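Local atomic coordinates of beta-glucuronidase (uncultured Clostridium sp., PDB entry 6U7J), a protein that hydrolyses beta-D-glucuronides as a gut-bacterial glycoside hydrolase of family 2, an activity through which such enzymes reactivate estrogens. Residues B[377-388]-B[418-429]. Sequence-based numbering, arbitrary orientation.
Sequences GIFTEDKVNEKT and PHSSEEASRNYF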
ATOM      1  N   GLY B 377      33.772  24.815   4.023  1.00 49.67           N
ATOM      2  CA  GLY B 377      33.694  25.321   5.387  1.00 49.84           C
ATOM      3  C   GLY B 377      32.421  26.100   5.696  1.00 49.51           C
ATOM      4  O   GLY B 377      32.052  27.022   4.966  1.00 50.66           O
ATOM      5  N   ILE B 378      31.750  25.730   6.785  1.00 44.88           N
ATOM      6  CA  ILE B 378      30.511  26.392   7.187  1.00 45.56           C
ATOM      7  C   ILE B 378      30.788  27.595   8.087  1.00 44.93           C
ATOM      8  O   ILE B 378      30.090  28.612   8.013  1.00 42.91           O
ATOM      9  CB  ILE B 378      29.585  25.360   7.873  1.00 44.41           C
ATOM     10  CG1 ILE B 378      29.045  24.360   6.849  1.00 47.58           C
ATOM     11  CG2 ILE B 378      28.418  26.035   8.557  1.00 43.81           C
ATOM     12  CD1 ILE B 378      27.984  24.943   5.935  1.00 48.40           C
ATOM     13  N   PHE B 379      31.808  27.502   8.940  1.00 38.71           N
ATOM     14  CA  PHE B 379      32.116  28.549   9.915  1.00 40.67           C
ATOM     15  C   PHE B 379      33.202  29.450   9.332  1.00 45.23           C
ATOM     16  O   PHE B 379      34.388  29.321   9.634  1.00 47.32           O
ATOM     17  CB  PHE B 379      32.517  27.914  11.246  1.00 39.63           C
ATOM     18  CG  PHE B 379      31.404  27.125  11.875  1.00 42.37           C
ATOM     19  CD1 PHE B 379      30.489  27.742  12.726  1.00 36.80           C
ATOM     20  CD2 PHE B 379      31.224  25.783  11.561  1.00 42.32           C
ATOM     21  CE1 PHE B 379      29.438  27.028  13.274  1.00 38.27           C
ATOM     22  CE2 PHE B 379      30.175  25.061  12.110  1.00 38.85           C
ATOM     23  CZ  PHE B 379      29.275  25.689  12.967  1.00 36.28           C
ATOM     24  N   THR B 380      32.771  30.368   8.457  1.00 42.95           N
ATOM     25  CA  THR B 380      33.646  31.289   7.741  1.00 46.21           C
ATOM     26  C   THR B 380      33.004  32.673   7.685  1.00 46.45           C
ATOM     27  O   THR B 380      31.812  32.841   7.949  1.00 45.48           O
ATOM     28  CB  THR B 380      33.945  30.806   6.320  1.00 47.64           C
ATOM     29  OG1 THR B 380      32.725  30.752   5.576  1.00 49.19           O
ATOM     30  CG2 THR B 380      34.568  29.411   6.344  1.00 49.75           C
ATOM     31  N   GLU B 381      33.808  33.671   7.307  1.00 49.95           N
ATOM     32  CA  GLU B 381      33.364  35.064   7.390  1.00 54.33           C
ATOM     33  C   GLU B 381      32.107  35.330   6.558  1.00 49.18           C
ATOM     34  O   GLU B 381      31.271  36.153   6.943  1.00 46.05           O
ATOM     35  CB  GLU B 381      34.500  35.994   6.955  1.00 53.98           C
ATOM     36  CG  GLU B 381      34.171  37.477   7.036  1.00 65.42           C
ATOM     37  CD  GLU B 381      34.813  38.290   5.911  1.00 77.47           C
ATOM     38  OE1 GLU B 381      36.058  38.450   5.931  1.00 79.74           O
ATOM     39  OE2 GLU B 381      34.073  38.771   5.015  1.00 74.01           O
ATOM     40  N   ASP B 382      31.936  34.642   5.436  1.00 48.01           N
ATOM     41  CA  ASP B 382      30.794  34.898   4.573  1.00 50.58           C
ATOM     42  C   ASP B 382      29.641  33.913   4.780  1.00 49.90           C
ATOM     43  O   ASP B 382      28.697  33.918   3.984  1.00 49.06           O
ATOM     44  CB  ASP B 382      31.233  34.898   3.103  1.00 51.87           C
ATOM     45  CG  ASP B 382      32.149  33.729   2.757  1.00 64.29           C
ATOM     46  OD1 ASP B 382      32.548  32.971   3.680  1.00 56.80           O
ATOM     47  OD2 ASP B 382      32.474  33.571   1.555  1.00 72.49           O
ATOM     48  N   LYS B 383      29.680  33.080   5.829  1.00 43.84           N
ATOM     49  CA  LYS B 383      28.599  32.127   6.064  1.00 41.41           C
ATOM     50  C   LYS B 383      28.132  32.159   7.516  1.00 36.76           C
ATOM     51  O   LYS B 383      27.573  33.163   7.955  1.00 41.26           O
ATOM     52  CB  LYS B 383      29.035  30.716   5.656  1.00 43.23           C
ATOM     53  CG  LYS B 383      29.107  30.522   4.135  1.00 44.10           C
ATOM     54  CD  LYS B 383      29.420  29.085   3.760  1.00 46.14           C
ATOM     55  CE  LYS B 383      29.689  28.943   2.274  1.00 49.36           C
ATOM     56  NZ  LYS B 383      30.964  29.600   1.895  1.00 56.46           N
ATOM     57  N   VAL B 384      28.330  31.081   8.273  1.00 37.28           N
ATOM     58  CA  VAL B 384      27.994  31.100   9.695  1.00 40.93           C
ATOM     59  C   VAL B 384      29.094  31.886  10.404  1.00 41.15           C
ATOM     60  O   VAL B 384      30.220  31.400  10.539  1.00 41.12           O
ATOM     61  CB  VAL B 384      27.848  29.688  10.279  1.00 41.73           C
ATOM     62  CG1 VAL B 384      27.648  29.757  11.794  1.00 32.45           C
ATOM     63  CG2 VAL B 384      26.687  28.929   9.607  1.00 37.01           C
ATOM     64  N   ASN B 385      28.770  33.098  10.850  1.00 38.57           N
ATOM     65  CA  ASN B 385      29.773  34.066  11.309  1.00 42.46           C
ATOM     66  C   ASN B 385      29.264  34.767  12.573  1.00 39.49           C
ATOM     67  O   ASN B 385      28.336  34.297  13.241  1.00 40.02           O
ATOM     68  CB  ASN B 385      30.113  35.039  10.161  1.00 39.62           C
ATOM     69  CG  ASN B 385      28.914  35.853   9.717  1.00 39.25           C
ATOM     70  OD1 ASN B 385      27.923  35.958  10.435  1.00 39.21           O
ATOM     71  ND2 ASN B 385      28.999  36.431   8.528  1.00 39.69           N
ATOM     72  N   GLU B 386      29.884  35.916  12.913  1.00 38.31           N
ATOM     73  CA  GLU B 386      29.605  36.637  14.163  1.00 38.75           C
ATOM     74  C   GLU B 386      28.124  36.993  14.273  1.00 40.52           C
ATOM     75  O   GLU B 386      27.608  37.227  15.373  1.00 40.71           O
ATOM     76  CB  GLU B 386      30.462  37.919  14.231  1.00 41.18           C
ATOM     77  CG  GLU B 386      30.030  39.018  13.232  1.00 50.17           C
ATOM     78  CD  GLU B 386      30.392  40.450  13.666  1.00 63.41           C
ATOM     79  OE1 GLU B 386      30.265  41.374  12.820  1.00 63.42           O
ATOM     80  OE2 GLU B 386      30.793  40.657  14.843  1.00 59.18           O
ATOM     81  N   LYS B 387      27.450  37.020  13.126  1.00 46.50           N
ATOM     82  CA  LYS B 387      26.053  37.353  12.953  1.00 44.17           C
ATOM     83  C   LYS B 387      25.112  36.289  13.380  1.00 42.95           C
ATOM     84  O   LYS B 387      24.162  36.540  14.137  1.00 39.95           O
ATOM     85  CB  LYS B 387      25.693  37.565  11.490  1.00 52.11           C
ATOM     86  CG  LYS B 387      25.948  38.894  11.267  1.00 55.29           C
ATOM     87  CD  LYS B 387      25.303  39.584  12.322  1.00 61.55           C
ATOM     88  CE  LYS B 387      26.326  40.615  12.455  1.00 73.31           C
ATOM     89  NZ  LYS B 387      25.995  41.425  11.195  1.00 77.57           N
ATOM     90  N   THR B 388      25.256  35.205  12.650  1.00 34.89           N
ATOM     91  CA  THR B 388      24.682  33.963  13.060  1.00 37.53           C
ATOM     92  C   THR B 388      24.849  33.829  14.555  1.00 34.03           C
ATOM     93  O   THR B 388      23.890  33.541  15.267  1.00 32.93           O
ATOM     94  CB  THR B 388      25.388  32.851  12.328  1.00 33.74           C
ATOM     95  OG1 THR B 388      25.474  33.191  10.942  1.00 32.15           O
ATOM     96  CG2 THR B 388      24.591  31.568  12.532  1.00 33.13           C
ATOM     97  N   PRO B 418      25.841  20.250  13.878  1.00 38.35           N
ATOM     98  CA  PRO B 418      26.711  21.232  13.225  1.00 37.96           C
ATOM     99  C   PRO B 418      27.964  20.543  12.716  1.00 36.92           C
ATOM    100  O   PRO B 418      28.350  19.474  13.185  1.00 37.10           O
ATOM    101  CB  PRO B 418      27.041  22.216  14.357  1.00 37.08           C
ATOM    102  CG  PRO B 418      27.095  21.328  15.568  1.00 37.39           C
ATOM    103  CD  PRO B 418      26.027  20.254  15.343  1.00 35.58           C
ATOM    104  N   HIS B 419      28.610  21.175  11.736  1.00 35.38           N
ATOM    105  CA  HIS B 419      29.863  20.637  11.205  1.00 38.64           C
ATOM    106  C   HIS B 419      30.984  20.997  12.180  1.00 41.92           C
ATOM    107  O   HIS B 419      31.834  21.855  11.930  1.00 39.15           O
ATOM    108  CB  HIS B 419      30.131  21.170   9.808  1.00 37.04           C
ATOM    109  CG  HIS B 419      31.171  20.388   9.064  1.00 40.73           C
ATOM    110  ND1 HIS B 419      32.169  20.985   8.323  1.00 41.95           N
ATOM    111  CD2 HIS B 419      31.364  19.052   8.946  1.00 42.94           C
ATOM    112  CE1 HIS B 419      32.932  20.052   7.783  1.00 43.69           C
ATOM    113  NE2 HIS B 419      32.467  18.871   8.148  1.00 42.78           N
ATOM    114  N   SER B 420      30.954  20.327  13.331  1.00 37.94           N
ATOM    115  CA  SER B 420      31.779  20.696  14.474  1.00 41.53           C
ATOM    116  C   SER B 420      33.193  20.121  14.397  1.00 42.97           C
ATOM    117  O   SER B 420      33.940  20.214  15.376  1.00 38.32           O
ATOM    118  CB  SER B 420      31.092  20.260  15.778  1.00 38.87           C
ATOM    119  OG  SER B 420      30.889  18.855  15.825  1.00 35.94           O
ATOM    120  N   SER B 421      33.560  19.523  13.265  1.00 40.54           N
ATOM    121  CA  SER B 421      34.941  19.136  13.005  1.00 42.79           C
ATOM    122  C   SER B 421      35.817  20.321  12.621  1.00 45.26           C
ATOM    123  O   SER B 421      37.044  20.198  12.667  1.00 43.84           O
ATOM    124  CB  SER B 421      34.984  18.115  11.878  1.00 40.53           C
ATOM    125  OG  SER B 421      34.520  18.736  10.690  1.00 40.54           O
ATOM    126  N   GLU B 422      35.216  21.448  12.224  1.00 40.74           N
ATOM    127  CA  GLU B 422      35.966  22.636  11.838  1.00 43.83           C
ATOM    128  C   GLU B 422      36.496  23.360  13.070  1.00 43.34           C
ATOM    129  O   GLU B 422      35.773  23.543  14.055  1.00 43.60           O
ATOM    130  CB  GLU B 422      35.081  23.590  11.031  1.00 41.92           C
ATOM    131  CG  GLU B 422      34.512  22.991   9.745  1.00 42.11           C
ATOM    132  CD  GLU B 422      33.509  23.915   9.045  1.00 46.61           C
ATOM    133  OE1 GLU B 422      33.603  25.149   9.214  1.00 45.36           O
ATOM    134  OE2 GLU B 422      32.620  23.403   8.325  1.00 48.37           O
ATOM    135  N   GLU B 423      37.762  23.788  13.007  1.00 43.20           N
ATOM    136  CA  GLU B 423      38.365  24.472  14.150  1.00 44.27           C
ATOM    137  C   GLU B 423      37.626  25.763  14.477  1.00 44.67           C
ATOM    138  O   GLU B 423      37.425  26.093  15.656  1.00 43.46           O
ATOM    139  CB  GLU B 423      39.845  24.758  13.885  1.00 50.18           C
ATOM    140  CG  GLU B 423      40.569  25.458  15.044  1.00 51.15           C
ATOM    141  CD  GLU B 423      40.479  24.689  16.362  1.00 47.26           C
ATOM    142  OE1 GLU B 423      40.227  25.317  17.415  1.00 52.91           O
ATOM    143  OE2 GLU B 423      40.650  23.457  16.347  1.00 52.23           O
ATOM    144  N   ALA B 424      37.185  26.493  13.447  1.00 39.83           N
ATOM    145  CA  ALA B 424      36.452  27.728  13.683  1.00 42.77           C
ATOM    146  C   ALA B 424      35.148  27.498  14.430  1.00 45.69           C
ATOM    147  O   ALA B 424      34.566  28.463  14.934  1.00 45.33           O
ATOM    148  CB  ALA B 424      36.173  28.444  12.359  1.00 40.95           C
ATOM    149  N   SER B 425      34.678  26.251  14.529  1.00 44.02           N
ATOM    150  CA  SER B 425      33.445  25.993  15.262  1.00 40.74           C
ATOM    151  C   SER B 425      33.650  25.970  16.775  1.00 39.32           C
ATOM    152  O   SER B 425      32.675  26.138  17.520  1.00 41.23           O
ATOM    153  CB  SER B 425      32.818  24.673  14.785  1.00 41.37           C
ATOM    154  OG  SER B 425      33.273  23.558  15.544  1.00 39.80           O
ATOM    155  N   ARG B 426      34.886  25.787  17.248  1.00 38.82           N
ATOM    156  CA  ARG B 426      35.115  25.736  18.689  1.00 39.40           C
ATOM    157  C   ARG B 426      34.791  27.073  19.358  1.00 42.73           C
ATOM    158  O   ARG B 426      34.070  27.112  20.366  1.00 40.73           O
ATOM    159  CB  ARG B 426      36.558  25.324  18.984  1.00 44.66           C
ATOM    160  CG  ARG B 426      36.825  25.074  20.477  1.00 46.67           C
ATOM    161  CD  ARG B 426      38.301  25.157  20.804  1.00 48.48           C
ATOM    162  NE  ARG B 426      39.094  24.482  19.784  1.00 50.61           N
ATOM    163  CZ  ARG B 426      39.433  23.201  19.844  1.00 54.37           C
ATOM    164  NH1 ARG B 426      39.048  22.474  20.888  1.00 51.36           N
ATOM    165  NH2 ARG B 426      40.151  22.653  18.865  1.00 46.93           N
ATOM    166  N   ASN B 427      35.314  28.180  18.818  1.00 41.71           N
ATOM    167  CA  ASN B 427      35.008  29.495  19.389  1.00 43.83           C
ATOM    168  C   ASN B 427      33.513  29.800  19.325  1.00 42.43           C
ATOM    169  O   ASN B 427      32.949  30.379  20.263  1.00 41.97           O
ATOM    170  CB  ASN B 427      35.789  30.590  18.656  1.00 44.17           C
ATOM    171  CG  ASN B 427      37.252  30.656  19.069  1.00 52.73           C
ATOM    172  OD1 ASN B 427      37.692  29.957  19.988  1.00 54.13           O
ATOM    173  ND2 ASN B 427      38.021  31.486  18.371  1.00 50.42           N
ATOM    174  N   TYR B 428      32.864  29.447  18.209  1.00 40.41           N
ATOM    175  CA  TYR B 428      31.438  29.720  18.044  1.00 37.66           C
ATOM    176  C   TYR B 428      30.644  29.093  19.175  1.00 36.12           C
ATOM    177  O   TYR B 428      29.901  29.773  19.890  1.00 36.75           O
ATOM    178  CB  TYR B 428      30.951  29.198  16.682  1.00 36.49           C
ATOM    179  CG  TYR B 428      29.505  29.529  16.380  1.00 37.47           C
ATOM    180  CD1 TYR B 428      28.467  28.790  16.937  1.00 34.59           C
ATOM    181  CD2 TYR B 428      29.178  30.593  15.542  1.00 36.08           C
ATOM    182  CE1 TYR B 428      27.153  29.103  16.676  1.00 37.95           C
ATOM    183  CE2 TYR B 428      27.855  30.906  15.263  1.00 34.58           C
ATOM    184  CZ  TYR B 428      26.851  30.164  15.839  1.00 36.02           C
ATOM    185  OH  TYR B 428      25.539  30.479  15.581  1.00 37.77           O
ATOM    186  N   PHE B 429      30.808  27.793  19.370  1.00 37.15           N
ATOM    187  CA  PHE B 429      29.972  27.111  20.339  1.00 38.05           C
ATOM    188  C   PHE B 429      30.413  27.358  21.768  1.00 37.69           C
ATOM    189  O   PHE B 429      29.585  27.254  22.678  1.00 38.80           O
ATOM    190  CB  PHE B 429      29.915  25.619  19.992  1.00 36.72           C
ATOM    191  CG  PHE B 429      29.075  25.352  18.769  1.00 33.77           C
ATOM    192  CD1 PHE B 429      27.690  25.380  18.850  1.00 37.31           C
ATOM    193  CD2 PHE B 429      29.663  25.177  17.536  1.00 33.97           C
ATOM    194  CE1 PHE B 429      26.899  25.172  17.719  1.00 37.60           C
ATOM    195  CE2 PHE B 429      28.888  24.971  16.400  1.00 37.99           C
ATOM    196  CZ  PHE B 429      27.499  24.969  16.497  1.00 36.67           C
TER
HETATM  197  O   HOH W   1      35.974  26.681   8.603  1.00 43.58           O
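Two beta-alpha loops of the TIM barrel meet here: Phe-379, in the loop leading to helix 386-403, plugs into the loop that follows strand 409-416 and the opening turns of helix 424-439. Backbone anchoring comes from the Glu-422 carboxylate, which accepts hydrogen bonds from two consecutive amides. Ile-378 N donates to OE2 of Glu-422 at 2.9 Å, on the syn side and nearly straight (N-H...O 173°). Phe-379 N donates to OE1 of Glu-422 at 3.0 Å, through the syn lone pair. On the same carboxylate, His-419 ND1 approaches Glu-422 OE2 at 2.5 Å, too short for its length to be trusted, and a water donates to both Glu-422 OE1 and Phe-379 O. CB of Phe-379 points at the second segment and CG stands anti to the carbonyl carbon (chi1 -64°), which sets the ring between Ser-425 and the two aromatic side chains of the helix. Ser-425 CB makes a CH-pi contact over one face, 3.8 Å from the centroid of the Phe-379 ring, and Ile-378 CG2 lies over the opposite face. The ring directs its edge at the face of Tyr-428, planes 63° apart, while CZ of Phe-379 approaches CE2 of Phe-429 at 3.5 Å. Farther along, Val-384 CG1 packs 3.7 Å from CE2 of Tyr-428, and Thr-388 CG2 touches Tyr-428 OH, which is hydrogen-bonded to His-392 ND1. Phe-429 continues the packing onto strand 409-416. An aromatic cluster beside a doubly bonded glutamate thus joins loops following neighbouring parallel strands 358-362 and 409-416 of the family 2 (beta/alpha) barrel.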